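Extracellular solute-binding protein, family 7 (Colwellia psychrerythraea, PDB 4PET) binds pyruvate together with a calcium ion in the periplasm and probably delivers it to a TRAP transporter of the membrane. Local coordinates at residues H337-R340 with A341-N344; K289-P292 with N293-M296; A306-Q309 with A310-L314. All coordinates share one frame; numbering follows the deposited sequence.

Overall arrangement
Followed from the N terminus, the three contacts come late in the chain and in series, 289-296, then 306-314, then 337-344; none encloses or crosses another. Interaction 2 closes a tight turn that leads from the long helix 255-290 into strand 295-297, an outermost strand of the six-stranded sheet. Interaction 3 is one stretch of helix 301-321, and interaction 1 one stretch of helix 323-353, the next helix in the chain. The centres of interactions 1 and 3 are 22 Å apart, with nearest atoms about 11 Å apart; interaction 2 is 34 Å and 31 Å from them, centre to centre. Interactions 1 and 2 both have residues packed on the second subunit.

Interaction 1: residues H337-R340 with A341-N344; sequences HQIR and AWTN
The N344 amide lies against the CG-CD part of R340, one helical turn back, and not against its guanidinium; the two planes are turned 61° from each other. OD1 of N344 lies 3.5 Å from CD of R340, and ND2 of N344 lies 3.7 Å from CG of R340. T343 CG2 approaches the guanidinium obliquely. The other flat group, the W342 indole, receives CD1 of I339 at a slant, 4.4 Å from CD1 of W342, a loose apolar touch. A bend at chi2 (62°) and another at chi3 fold the R340 chain, and its NH2 pairs with the carboxylate of E119 and also bonds to the carbonyl of G114. T343 OG1 bonds to the other carboxylate oxygen of E119, so one acidic residue serves two residues three positions apart, on one face of the helix. Backbone bonds underlie the whole turn: N of T343 reaches O of I339 at 3.0 Å with a nearly straight angle of 168°, and N of N344 reaches O of R340 at 2.8 Å. A weak bond from N of W342 also ends on O of I339, which therefore accepts twice. M277, S280 and L351 of the second subunit pack on T343, W342 and R340, placing this stretch of helix 323-353 at the dimer interface. Chemically, the salt bridge to E119 probably balances the arginine's charge and, with the threonine bond, ties helix 323-353 to helix 117-126; the N344 oxygen lies by a methylene that the adjoining guanidinium probably polarises, a weak contact at most.

Interaction 2: residues K289-P292 with N293-M296; sequences KDYP and NVQM
Y291 and V294 form the close part of this turn, their side chains running alongside each other in one direction. CG2 of V294 rests 3.7 Å from CB of Y291 and 4.0 Å from its ring atom CD2, meeting the ring obliquely. Both groups are set by their first torsions: CG of Y291 is opposite its carbonyl carbon (chi1 -63°), and CG2 of V294 takes the same station on its own residue, which turns the methyl to the tyrosine. The backbone closes beneath them as a type I beta turn from Y291 to V294, with N of V294 bonded to O of Y291 at 3.1 Å. That N-H is well directed, at 161°, yet the donor stands above the carbonyl plane, 51° out of it. H224 meets the Y291 ring edge-to-face and also touches V294, while Y230 of strand 229-231 packs on V294, so this side faces the protein. The opposite character belongs to the turn's corner, P292 and N293, which are exposed. There the nearest approach of the N293 amide to P292 is a loose 3.8 Å, from CG of N293 to C of P292. Before the turn, NZ of K289 makes a long, weak salt bridge of 3.4 Å to OD1 of D290, whose OD2 is bonded to S286. Beyond the turn, backbone bonds from Q295 to P228 and Y230 join the first residue of strand 295-297, an outermost strand of its sheet in this chain, to strand 229-231 and the residue just before it. The chemistry implies a reversal held by one backbone bond and an apolar tyrosine-valine clasp, while its polar corner residue adds little grip and remains at the surface.

Interaction 3: residues A306-Q309 with A310-L314; sequences AIVQ and ANDEL
Four successive i to i+4 bonds, from N of A310, N311, D312 and E313 to O of A306, I307, V308 and Q309, run through this stretch as regular alpha-helix, the last being 2.8 Å from N of E313 to O of Q309. On the outer side, Q309 and E313 cross with amide and carboxylate planes 25° apart. OE2 of E313 sits 3.4 Å from CG of Q309 and makes a long approach of 3.6 Å to NE2 of Q309. The extended E313 chain (chi2 177°) carries its other oxygen, OE1, to a salt bridge with K185. Replacing E313 with an alanine would probably leave the ammonium of K185 without this acidic mate and uncover the Q309 stem. One residue earlier, V308 and D312, themselves a helical turn apart, lie flank to flank, OD2 of D312 4.1 Å from CG1 of V308. I307, A310, N311 and L314 make up the buried side. Helix 301-321 lies here against helix 177-185, where K185 meets A310 and L314 while F178 and V182 meet N311; loop residues P112 and F113 also touch N311, and W234 packs on I307.

Interaction 1: residues H337-R340 with A341-N344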
# COMPACT_ATOMS: atom_id res chain seq x y z
N HIS A 337 7.18 -13.67 9.26
CA HIS A 337 6.40 -14.55 10.12
C HIS A 337 5.37 -13.74 10.94
O HIS A 337 4.21 -14.17 11.13
CB HIS A 337 7.33 -15.36 11.03
CG HIS A 337 6.62 -16.17 12.07
ND1 HIS A 337 5.96 -17.35 11.78
CD2 HIS A 337 6.47 -15.97 13.40
CE1 HIS A 337 5.43 -17.84 12.89
NE2 HIS A 337 5.73 -17.03 13.89
N GLN A 338 5.79 -12.57 11.41
CA GLN A 338 4.97 -11.76 12.29
C GLN A 338 3.83 -11.07 11.55
O GLN A 338 2.67 -11.16 11.96
CB GLN A 338 5.82 -10.71 12.97
CG GLN A 338 5.02 -9.68 13.73
CD GLN A 338 5.90 -8.80 14.56
OE1 GLN A 338 6.11 -7.61 14.25
NE2 GLN A 338 6.46 -9.37 15.61
N ILE A 339 4.18 -10.41 10.45
CA ILE A 339 3.18 -9.65 9.69
C ILE A 339 2.24 -10.57 8.87
O ILE A 339 1.06 -10.27 8.75
CB ILE A 339 3.86 -8.58 8.79
CG1 ILE A 339 2.85 -7.54 8.33
CG2 ILE A 339 4.59 -9.21 7.56
CD1 ILE A 339 2.35 -6.69 9.42
N ARG A 340 2.74 -11.70 8.38
CA ARG A 340 1.89 -12.59 7.57
C ARG A 340 0.73 -13.09 8.39
O ARG A 340 -0.37 -13.33 7.88
CB ARG A 340 2.70 -13.79 7.07
CG ARG A 340 1.89 -14.88 6.36
CD ARG A 340 1.20 -14.39 5.10
NE ARG A 340 2.09 -13.56 4.30
CZ ARG A 340 2.91 -14.03 3.36
NH1 ARG A 340 2.94 -15.32 3.08
NH2 ARG A 340 3.69 -13.20 2.68
N ALA A 341 0.95 -13.28 9.68
CA ALA A 341 -0.15 -13.74 10.52
C ALA A 341 -1.31 -12.73 10.46
O ALA A 341 -2.49 -13.11 10.41
CB ALA A 341 0.34 -13.95 11.96
N TRP A 342 -0.98 -11.45 10.44
CA TRP A 342 -2.00 -10.41 10.39
C TRP A 342 -2.66 -10.32 9.01
O TRP A 342 -3.86 -10.10 8.88
CB TRP A 342 -1.39 -9.04 10.74
CG TRP A 342 -2.32 -7.88 10.41
CD1 TRP A 342 -2.06 -6.83 9.58
CD2 TRP A 342 -3.66 -7.70 10.88
NE1 TRP A 342 -3.14 -6.00 9.52
CE2 TRP A 342 -4.15 -6.51 10.30
CE3 TRP A 342 -4.50 -8.42 11.75
CZ2 TRP A 342 -5.43 -6.02 10.57
CZ3 TRP A 342 -5.77 -7.93 12.01
CH2 TRP A 342 -6.23 -6.75 11.42
N THR A 343 -1.84 -10.42 7.98
CA THR A 343 -2.34 -10.48 6.62
C THR A 343 -3.34 -11.62 6.45
O THR A 343 -4.37 -11.44 5.82
CB THR A 343 -1.16 -10.71 5.65
OG1 THR A 343 -0.37 -9.51 5.59
CG2 THR A 343 -1.66 -11.10 4.25
N ASN A 344 -3.01 -12.78 7.00
CA ASN A 344 -3.85 -13.96 6.95
C ASN A 344 -5.15 -13.77 7.71
O ASN A 344 -6.20 -14.24 7.29
CB ASN A 344 -3.13 -15.18 7.56
CG ASN A 344 -2.08 -15.79 6.62
OD1 ASN A 344 -2.07 -15.52 5.43
ND2 ASN A 344 -1.23 -16.64 7.17

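Interaction 2: residues K289-P292 with N293-M296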
# COMPACT_ATOMS: atom_id res chain seq x y z
N LYS A 289 -10.06 -10.78 -22.45
CA LYS A 289 -11.01 -10.59 -23.54
C LYS A 289 -10.35 -10.54 -24.94
O LYS A 289 -10.99 -10.87 -25.93
CB LYS A 289 -11.80 -9.30 -23.26
CG LYS A 289 -12.52 -8.74 -24.46
CD LYS A 289 -13.15 -7.39 -24.17
CE LYS A 289 -14.16 -7.02 -25.27
NZ LYS A 289 -13.63 -7.26 -26.65
N ASP A 290 -9.10 -10.12 -25.01
CA ASP A 290 -8.50 -9.74 -26.29
C ASP A 290 -7.31 -10.62 -26.71
O ASP A 290 -6.67 -10.36 -27.73
CB ASP A 290 -8.01 -8.27 -26.23
CG ASP A 290 -9.15 -7.27 -25.94
OD1 ASP A 290 -10.26 -7.48 -26.47
OD2 ASP A 290 -8.91 -6.26 -25.21
N TYR A 291 -7.00 -11.66 -25.93
CA TYR A 291 -5.80 -12.47 -26.21
C TYR A 291 -6.07 -13.95 -26.21
O TYR A 291 -5.58 -14.66 -25.34
CB TYR A 291 -4.71 -12.21 -25.16
CG TYR A 291 -4.22 -10.81 -25.16
CD1 TYR A 291 -5.05 -9.76 -24.79
CD2 TYR A 291 -2.90 -10.52 -25.53
CE1 TYR A 291 -4.58 -8.45 -24.79
CE2 TYR A 291 -2.44 -9.24 -25.53
CZ TYR A 291 -3.27 -8.20 -25.18
OH TYR A 291 -2.77 -6.92 -25.19
N PRO A 292 -6.81 -14.43 -27.22
CA PRO A 292 -7.22 -15.83 -27.28
C PRO A 292 -6.04 -16.82 -27.33
O PRO A 292 -6.20 -18.02 -27.06
CB PRO A 292 -8.03 -15.91 -28.58
CG PRO A 292 -7.61 -14.73 -29.39
CD PRO A 292 -7.26 -13.66 -28.40
N ASN A 293 -4.86 -16.33 -27.69
CA ASN A 293 -3.71 -17.22 -27.78
C ASN A 293 -2.79 -17.25 -26.55
O ASN A 293 -1.85 -18.03 -26.50
CB ASN A 293 -2.92 -16.89 -29.06
CG ASN A 293 -3.69 -17.30 -30.31
OD1 ASN A 293 -4.08 -18.45 -30.44
ND2 ASN A 293 -3.93 -16.35 -31.21
N VAL A 294 -3.07 -16.42 -25.55
CA VAL A 294 -2.32 -16.49 -24.31
C VAL A 294 -2.99 -17.53 -23.44
O VAL A 294 -4.20 -17.50 -23.25
CB VAL A 294 -2.30 -15.16 -23.55
CG1 VAL A 294 -1.62 -15.34 -22.20
CG2 VAL A 294 -1.60 -14.09 -24.35
N GLN A 295 -2.19 -18.43 -22.91
CA GLN A 295 -2.66 -19.55 -22.10
C GLN A 295 -2.04 -19.44 -20.71
O GLN A 295 -0.85 -19.65 -20.57
CB GLN A 295 -2.14 -20.86 -22.73
CG GLN A 295 -2.49 -21.06 -24.20
CD GLN A 295 -3.66 -22.01 -24.39
OE1 GLN A 295 -3.72 -23.09 -23.78
NE2 GLN A 295 -4.61 -21.62 -25.24
N MSE A 296 -2.82 -19.19 -19.68
CA MSE A 296 -2.25 -19.01 -18.37
C MSE A 296 -1.96 -20.35 -17.73
O MSE A 296 -2.73 -21.28 -17.87
CB MSE A 296 -3.15 -18.12 -17.50
CG MSE A 296 -2.95 -16.59 -17.83
SE MSE A 296 -3.23 -15.39 -16.33
CE MSE A 296 -3.75 -16.74 -15.10

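Interaction 3: residues A306-Q309 with A310-L314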
# COMPACT_ATOMS: atom_id res chain seq x y z
N ALA A 306 10.32 -28.52 -5.47
CA ALA A 306 11.76 -28.38 -5.70
C ALA A 306 12.25 -26.94 -5.60
O ALA A 306 13.34 -26.67 -5.09
CB ALA A 306 12.13 -28.97 -7.04
N ILE A 307 11.46 -26.00 -6.11
CA ILE A 307 11.85 -24.61 -6.06
C ILE A 307 11.83 -24.06 -4.62
O ILE A 307 12.73 -23.29 -4.24
CB ILE A 307 10.95 -23.74 -6.97
CG1 ILE A 307 11.14 -24.11 -8.44
CG2 ILE A 307 11.27 -22.28 -6.81
CD1 ILE A 307 10.18 -23.35 -9.35
N VAL A 308 10.83 -24.44 -3.83
CA VAL A 308 10.73 -24.00 -2.43
C VAL A 308 11.95 -24.51 -1.66
O VAL A 308 12.58 -23.78 -0.87
CB VAL A 308 9.46 -24.55 -1.75
CG1 VAL A 308 9.54 -24.39 -0.24
CG2 VAL A 308 8.20 -23.87 -2.29
N GLN A 309 12.30 -25.77 -1.92
CA GLN A 309 13.42 -26.42 -1.26
C GLN A 309 14.74 -25.75 -1.63
O GLN A 309 15.59 -25.55 -0.78
CB GLN A 309 13.44 -27.91 -1.63
CG GLN A 309 14.61 -28.68 -1.05
CD GLN A 309 14.55 -30.17 -1.32
OE1 GLN A 309 14.06 -30.94 -0.50
NE2 GLN A 309 15.07 -30.59 -2.48
N ALA A 310 14.91 -25.44 -2.92
CA ALA A 310 16.17 -24.87 -3.41
C ALA A 310 16.29 -23.48 -2.82
O ALA A 310 17.34 -23.08 -2.37
CB ALA A 310 16.17 -24.79 -4.93
N ASN A 311 15.19 -22.75 -2.81
CA ASN A 311 15.18 -21.46 -2.13
C ASN A 311 15.62 -21.57 -0.65
O ASN A 311 16.51 -20.85 -0.23
CB ASN A 311 13.80 -20.83 -2.28
CG ASN A 311 13.74 -19.41 -1.74
OD1 ASN A 311 14.32 -18.48 -2.31
ND2 ASN A 311 13.00 -19.24 -0.65
N ASP A 312 14.99 -22.45 0.13
CA ASP A 312 15.38 -22.68 1.54
C ASP A 312 16.87 -23.07 1.66
O ASP A 312 17.59 -22.59 2.53
CB ASP A 312 14.55 -23.84 2.17
CG ASP A 312 13.08 -23.48 2.49
OD1 ASP A 312 12.69 -22.29 2.48
OD2 ASP A 312 12.31 -24.43 2.76
N GLU A 313 17.32 -23.96 0.79
CA GLU A 313 18.69 -24.42 0.84
C GLU A 313 19.64 -23.25 0.60
O GLU A 313 20.68 -23.13 1.28
CB GLU A 313 18.94 -25.46 -0.23
CG GLU A 313 18.42 -26.86 0.05
CD GLU A 313 18.67 -27.79 -1.13
OE1 GLU A 313 19.53 -27.43 -1.97
OE2 GLU A 313 18.01 -28.85 -1.24
N LEU A 314 19.30 -22.40 -0.35
CA LEU A 314 20.18 -21.29 -0.74
C LEU A 314 20.16 -20.16 0.27
O LEU A 314 21.17 -19.49 0.46
CB LEU A 314 19.78 -20.73 -2.10
CG LEU A 314 20.59 -21.19 -3.30
CD1 LEU A 314 20.20 -20.37 -4.53
CD2 LEU A 314 22.10 -21.10 -3.04